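Local atomic coordinates of oxidoreductase (Azotobacter vinelandii, PDB entry 7D5M), a protein that binds NAD+ in a Rossmann-fold domain and, as an inositol dehydrogenase homolog, probably catalyses NAD-dependent oxidation of a polyol or sugar-like substrate. Residues T96-T101 and A124-E129; I157-L162 and Y310-A315. One frame throughout, in Å; residues are numbered along the deposited sequence.

Contact 1 of 2, residues T96-T101 and A124-E129; sequences THFAIT and AETLRE. With NAD (nicotinamide-adenine-dinucleotide), chain B.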
# COMPACT_ATOMS: atom_id res chain seq x y z
N THR A 96 27.37 -27.54 -13.57
CA THR A 96 28.62 -27.30 -14.32
C THR A 96 29.42 -26.13 -13.73
O THR A 96 30.53 -25.87 -14.22
CB THR A 96 28.34 -27.09 -15.82
OG1 THR A 96 27.42 -26.00 -15.94
CG2 THR A 96 27.80 -28.33 -16.49
N HIS A 97 28.91 -25.43 -12.71
CA HIS A 97 29.57 -24.22 -12.14
C HIS A 97 30.96 -24.57 -11.63
O HIS A 97 31.91 -23.82 -11.89
CB HIS A 97 28.74 -23.60 -11.01
CG HIS A 97 27.48 -22.95 -11.47
ND1 HIS A 97 26.67 -22.27 -10.60
CD2 HIS A 97 26.90 -22.89 -12.69
CE1 HIS A 97 25.62 -21.81 -11.25
NE2 HIS A 97 25.74 -22.17 -12.54
N PHE A 98 31.09 -25.68 -10.89
CA PHE A 98 32.36 -26.06 -10.25
C PHE A 98 33.44 -26.27 -11.32
O PHE A 98 34.50 -25.63 -11.24
CB PHE A 98 32.19 -27.31 -9.38
CG PHE A 98 33.50 -27.80 -8.82
CD1 PHE A 98 34.04 -27.24 -7.68
CD2 PHE A 98 34.21 -28.81 -9.47
CE1 PHE A 98 35.26 -27.68 -7.18
CE2 PHE A 98 35.43 -29.25 -8.97
CZ PHE A 98 35.95 -28.69 -7.83
N ALA A 99 33.17 -27.14 -12.30
CA ALA A 99 34.15 -27.54 -13.34
C ALA A 99 34.55 -26.32 -14.17
O ALA A 99 35.75 -26.14 -14.44
CB ALA A 99 33.58 -28.65 -14.21
N ILE A 100 33.59 -25.47 -14.54
CA ILE A 100 33.86 -24.31 -15.43
C ILE A 100 34.66 -23.27 -14.64
O ILE A 100 35.65 -22.76 -15.20
CB ILE A 100 32.58 -23.72 -16.03
CG1 ILE A 100 31.84 -24.75 -16.89
CG2 ILE A 100 32.91 -22.46 -16.81
CD1 ILE A 100 30.45 -24.35 -17.27
N THR A 101 34.24 -22.95 -13.41
CA THR A 101 34.94 -21.97 -12.54
C THR A 101 36.37 -22.47 -12.28
O THR A 101 37.32 -21.67 -12.43
CB THR A 101 34.16 -21.70 -11.24
OG1 THR A 101 32.89 -21.18 -11.62
CG2 THR A 101 34.84 -20.70 -10.34
N ALA A 124 33.19 -26.16 -2.70
CA ALA A 124 33.26 -24.70 -2.48
C ALA A 124 34.63 -24.34 -1.88
O ALA A 124 35.26 -23.36 -2.36
CB ALA A 124 32.15 -24.25 -1.57
N GLU A 125 35.07 -25.09 -0.87
CA GLU A 125 36.36 -24.84 -0.17
C GLU A 125 37.50 -25.01 -1.19
O GLU A 125 38.44 -24.19 -1.16
CB GLU A 125 36.51 -25.78 1.03
CG GLU A 125 35.51 -25.50 2.13
CD GLU A 125 35.85 -24.36 3.07
OE1 GLU A 125 36.80 -23.59 2.79
OE2 GLU A 125 35.17 -24.25 4.09
N THR A 126 37.42 -26.02 -2.05
CA THR A 126 38.43 -26.28 -3.11
C THR A 126 38.47 -25.11 -4.09
O THR A 126 39.57 -24.62 -4.41
CB THR A 126 38.14 -27.59 -3.85
OG1 THR A 126 38.17 -28.59 -2.83
CG2 THR A 126 39.14 -27.87 -4.95
N LEU A 127 37.31 -24.68 -4.58
CA LEU A 127 37.23 -23.54 -5.53
C LEU A 127 37.87 -22.31 -4.90
O LEU A 127 38.62 -21.60 -5.60
CB LEU A 127 35.76 -23.22 -5.84
CG LEU A 127 35.15 -23.89 -7.06
CD1 LEU A 127 33.86 -23.18 -7.41
CD2 LEU A 127 36.11 -23.90 -8.25
N ARG A 128 37.55 -22.04 -3.63
CA ARG A 128 38.05 -20.83 -2.96
C ARG A 128 39.58 -20.93 -2.88
O ARG A 128 40.26 -19.93 -3.18
CB ARG A 128 37.43 -20.63 -1.57
CG ARG A 128 38.11 -19.50 -0.82
CD ARG A 128 37.34 -18.96 0.36
NE ARG A 128 37.02 -19.98 1.33
CZ ARG A 128 36.25 -19.79 2.39
NH1 ARG A 128 35.71 -18.61 2.63
NH2 ARG A 128 36.03 -20.79 3.22
N GLU A 129 40.13 -22.08 -2.50
CA GLU A 129 41.61 -22.22 -2.40
C GLU A 129 42.24 -21.97 -3.77
O GLU A 129 43.29 -21.30 -3.82
CB GLU A 129 42.00 -23.57 -1.81
CG GLU A 129 41.69 -23.66 -0.33
CD GLU A 129 42.62 -24.55 0.46
OE1 GLU A 129 43.19 -25.49 -0.13
OE2 GLU A 129 42.75 -24.31 1.68
PA NAD B . 18.53 -21.66 -18.30
O1A NAD B . 18.29 -23.14 -18.40
O2A NAD B . 17.43 -20.69 -18.58
O5B NAD B . 19.80 -21.29 -19.23
C5B NAD B . 20.94 -22.18 -19.38
C4B NAD B . 21.78 -21.67 -20.53
O4B NAD B . 23.10 -22.27 -20.50
C3B NAD B . 21.22 -21.98 -21.93
O3B NAD B . 21.55 -20.92 -22.82
C2B NAD B . 21.96 -23.28 -22.27
O2B NAD B . 22.02 -23.57 -23.65
C1B NAD B . 23.33 -22.94 -21.73
N9A NAD B . 24.19 -24.08 -21.44
C8A NAD B . 23.83 -25.21 -20.75
N7A NAD B . 24.83 -26.04 -20.58
C5A NAD B . 25.91 -25.41 -21.17
C6A NAD B . 27.26 -25.79 -21.30
N6A NAD B . 27.77 -26.92 -20.80
N1A NAD B . 28.09 -24.93 -21.94
C2A NAD B . 27.57 -23.79 -22.43
N3A NAD B . 26.33 -23.33 -22.36
C4A NAD B . 25.53 -24.20 -21.71
O3 NAD B . 19.10 -21.31 -16.83
PN NAD B . 19.01 -19.91 -16.00
O1N NAD B . 17.68 -19.82 -15.30
O2N NAD B . 19.42 -18.79 -16.91
O5D NAD B . 20.12 -20.14 -14.87
C5D NAD B . 21.50 -20.35 -15.19
C4D NAD B . 22.26 -20.14 -13.91
O4D NAD B . 21.96 -18.81 -13.40
C3D NAD B . 21.88 -21.10 -12.78
O3D NAD B . 23.03 -21.40 -12.01
C2D NAD B . 20.85 -20.31 -11.98
O2D NAD B . 20.77 -20.71 -10.62
C1D NAD B . 21.43 -18.90 -12.09
N1N NAD B . 20.44 -17.80 -11.91
C2N NAD B . 20.71 -16.79 -11.01
C3N NAD B . 19.78 -15.77 -10.78
C7N NAD B . 20.22 -14.62 -9.90
O7N NAD B . 21.43 -14.49 -9.65
N7N NAD B . 19.29 -13.78 -9.47
C4N NAD B . 18.52 -15.86 -11.37
C5N NAD B . 18.25 -16.90 -12.27
C6N NAD B . 19.27 -17.75 -12.62
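Two neighbouring helices of the NAD-binding Rossmann fold, 97-106 and 121-133, meet here through Phe98 and Thr101 on one and Leu127 on the other. The short segments run nearly parallel, 14° apart, with axes 10.7 Å from each other, a spacing that side chains have to bridge. Leu127 does most of this: its CG lies 3.6 Å from Phe98 CD1 and 3.8 Å from Phe98 CE1, the leucine lying obliquely to the ring. Phe98 reaches that position because its CG stands anti to the backbone N (chi1 174°), which carries the ring across toward helix 121-133. At the far end of the ring, Thr126 CG2 comes up to the edge, 4.4 Å from Phe98 CZ. The Leu127 methyls extend further, CD1 coming within 4.0 Å of Thr101 CG2, and these two side chains cross at about a right angle.

Thr101 divides its two branches. The methyl faces Leu127, while OG1 turns back to give His97 O a 2.8 Å hydrogen bond; Thr101 N reaches the same oxygen from the opposite face of its plane, so two donors grip one carbonyl. Thr126 OG1 is likewise turned back, to Glu122 O in its own helix. His97, a residue of the NAD-binding site, leads away from the apolar seam, and its ring is set by hydrogen bonds of ND1 with Pro116 O and NE2 with Thr92 O. With strand 110-113 running between the two helices in sequence and parallel to its neighbours, this is the side-by-side helix packing of consecutive beta-alpha-beta crossovers in a Rossmann fold.

Contact 2 of 2, residues I157-L162 and Y310-A315; sequences IADGEL and YLHPGA
A polar surface contact links Glu161 to His312, joining the turn after helix 148-158 to the long loop between strand 301-305 and helix 329-349, in the C-terminal alpha/beta domain. The turn is a Schellman motif: Gly160 leaves the helix with a positive phi of 80°, and two bonds run back into the last turn, one of them from Gly160 N to Ile157 O. The reversal brings Glu161 round to face the loop. Little area is involved, 84 Å² over both sides, and the nearest CA atoms, those of Asp159 and His312, are still 10.3 Å apart, so long side chains span the interval.

Glu161 and His312 reach toward each other across the gap. Beyond CG the glutamate chain is extended, which projects the carboxylate to the ring edge. Asp159 also comes to that edge, with OD2 4.1 Å from His312 CE1, too far for a bond; two carboxylates this near would be expected to stabilise a protonated imidazole. The loop is also tied to helix 148-158, where Gln152 OE1 accepts from His312 N and Ala155 packs against the imidazole. An alanine in place of the histidine would probably leave Glu161 OE2 without this donor and remove the side-chain link between turn and loop. The bond itself is nearly straight: His312 NE2 donates to Glu161 OE2 over 3.2 Å at 166°, with the oxygen only 9° out of the ring plane.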
# COMPACT_ATOMS: atom_id res chain seq x y z
N ILE A 157 22.31 0.03 10.73
CA ILE A 157 22.50 -1.05 11.75
C ILE A 157 23.84 -0.79 12.45
O ILE A 157 23.87 -0.83 13.70
CB ILE A 157 22.41 -2.44 11.10
CG1 ILE A 157 20.96 -2.73 10.66
CG2 ILE A 157 22.93 -3.52 12.03
CD1 ILE A 157 20.81 -3.91 9.73
N ALA A 158 24.90 -0.54 11.67
CA ALA A 158 26.27 -0.31 12.20
C ALA A 158 26.31 0.92 13.12
O ALA A 158 27.12 0.91 14.07
CB ALA A 158 27.25 -0.19 11.06
N ASP A 159 25.47 1.93 12.87
CA ASP A 159 25.40 3.19 13.65
C ASP A 159 24.44 3.05 14.85
O ASP A 159 24.23 4.05 15.53
CB ASP A 159 24.98 4.35 12.75
CG ASP A 159 25.46 5.72 13.21
OD1 ASP A 159 26.34 5.79 14.10
OD2 ASP A 159 24.93 6.72 12.68
N GLY A 160 23.86 1.87 15.07
CA GLY A 160 23.02 1.57 16.24
C GLY A 160 21.59 2.09 16.11
O GLY A 160 20.89 2.16 17.16
N GLU A 161 21.14 2.42 14.90
CA GLU A 161 19.82 3.07 14.69
C GLU A 161 18.69 2.09 15.06
O GLU A 161 17.61 2.58 15.39
CB GLU A 161 19.65 3.59 13.26
CG GLU A 161 20.59 4.73 12.93
CD GLU A 161 20.28 5.50 11.65
OE1 GLU A 161 19.11 5.89 11.48
OE2 GLU A 161 21.24 5.75 10.86
N LEU A 162 18.93 0.78 15.02
CA LEU A 162 17.92 -0.24 15.39
C LEU A 162 18.06 -0.65 16.86
O LEU A 162 17.19 -1.39 17.33
CB LEU A 162 18.03 -1.48 14.49
CG LEU A 162 17.86 -1.28 12.99
CD1 LEU A 162 17.53 -2.59 12.32
CD2 LEU A 162 16.80 -0.24 12.67
N TYR A 310 19.18 12.59 3.02
CA TYR A 310 19.21 12.05 4.40
C TYR A 310 19.85 10.65 4.45
O TYR A 310 20.05 10.15 5.57
CB TYR A 310 17.82 12.05 5.03
CG TYR A 310 16.73 11.36 4.24
CD1 TYR A 310 16.73 9.98 4.07
CD2 TYR A 310 15.69 12.09 3.69
CE1 TYR A 310 15.74 9.35 3.33
CE2 TYR A 310 14.67 11.47 2.97
CZ TYR A 310 14.70 10.09 2.80
OH TYR A 310 13.72 9.48 2.09
N LEU A 311 20.14 10.02 3.31
CA LEU A 311 20.76 8.67 3.28
C LEU A 311 22.24 8.78 3.64
O LEU A 311 22.85 9.83 3.38
CB LEU A 311 20.62 8.02 1.90
CG LEU A 311 19.19 7.76 1.42
CD1 LEU A 311 19.20 7.22 -0.00
CD2 LEU A 311 18.46 6.80 2.35
N HIS A 312 22.80 7.69 4.15
CA HIS A 312 24.26 7.53 4.35
C HIS A 312 24.97 7.70 3.01
O HIS A 312 24.46 7.32 1.96
CB HIS A 312 24.56 6.19 5.02
CG HIS A 312 24.23 6.14 6.48
ND1 HIS A 312 25.17 6.43 7.46
CD2 HIS A 312 23.10 5.78 7.13
CE1 HIS A 312 24.62 6.27 8.65
NE2 HIS A 312 23.35 5.87 8.47
N PRO A 313 26.20 8.26 3.00
CA PRO A 313 26.87 8.59 1.75
C PRO A 313 27.14 7.37 0.85
O PRO A 313 26.99 7.50 -0.35
CB PRO A 313 28.17 9.31 2.19
CG PRO A 313 28.38 8.87 3.64
CD PRO A 313 26.99 8.63 4.19
N GLY A 314 27.46 6.22 1.45
CA GLY A 314 27.62 4.92 0.75
C GLY A 314 26.40 4.58 -0.09
O GLY A 314 26.58 3.94 -1.16
N ALA A 315 25.21 4.97 0.35
CA ALA A 315 23.92 4.61 -0.28
C ALA A 315 23.59 5.57 -1.44
O ALA A 315 22.63 5.26 -2.18
CB ALA A 315 22.83 4.57 0.77

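Overall arrangement
The two contacts belong to different domains and lie on opposite sides of the chain's centre, with their own centres 35 Å apart and nearest atoms about 22 Å apart. They follow in series: contact 1 is complete before contact 2 begins. Contact 1 joins helices 97-106 and 121-133, which connect successive strands of the parallel five-stranded Rossmann sheet, and it includes a residue of the NAD pocket. Contact 2 spans 147 intervening residues, among them strands of the mixed sheet, and lies at the surface away from the NAD site. Thus one is a local apolar contact within the nucleotide-binding domain, the other a long-range polar tie within the C-terminal domain.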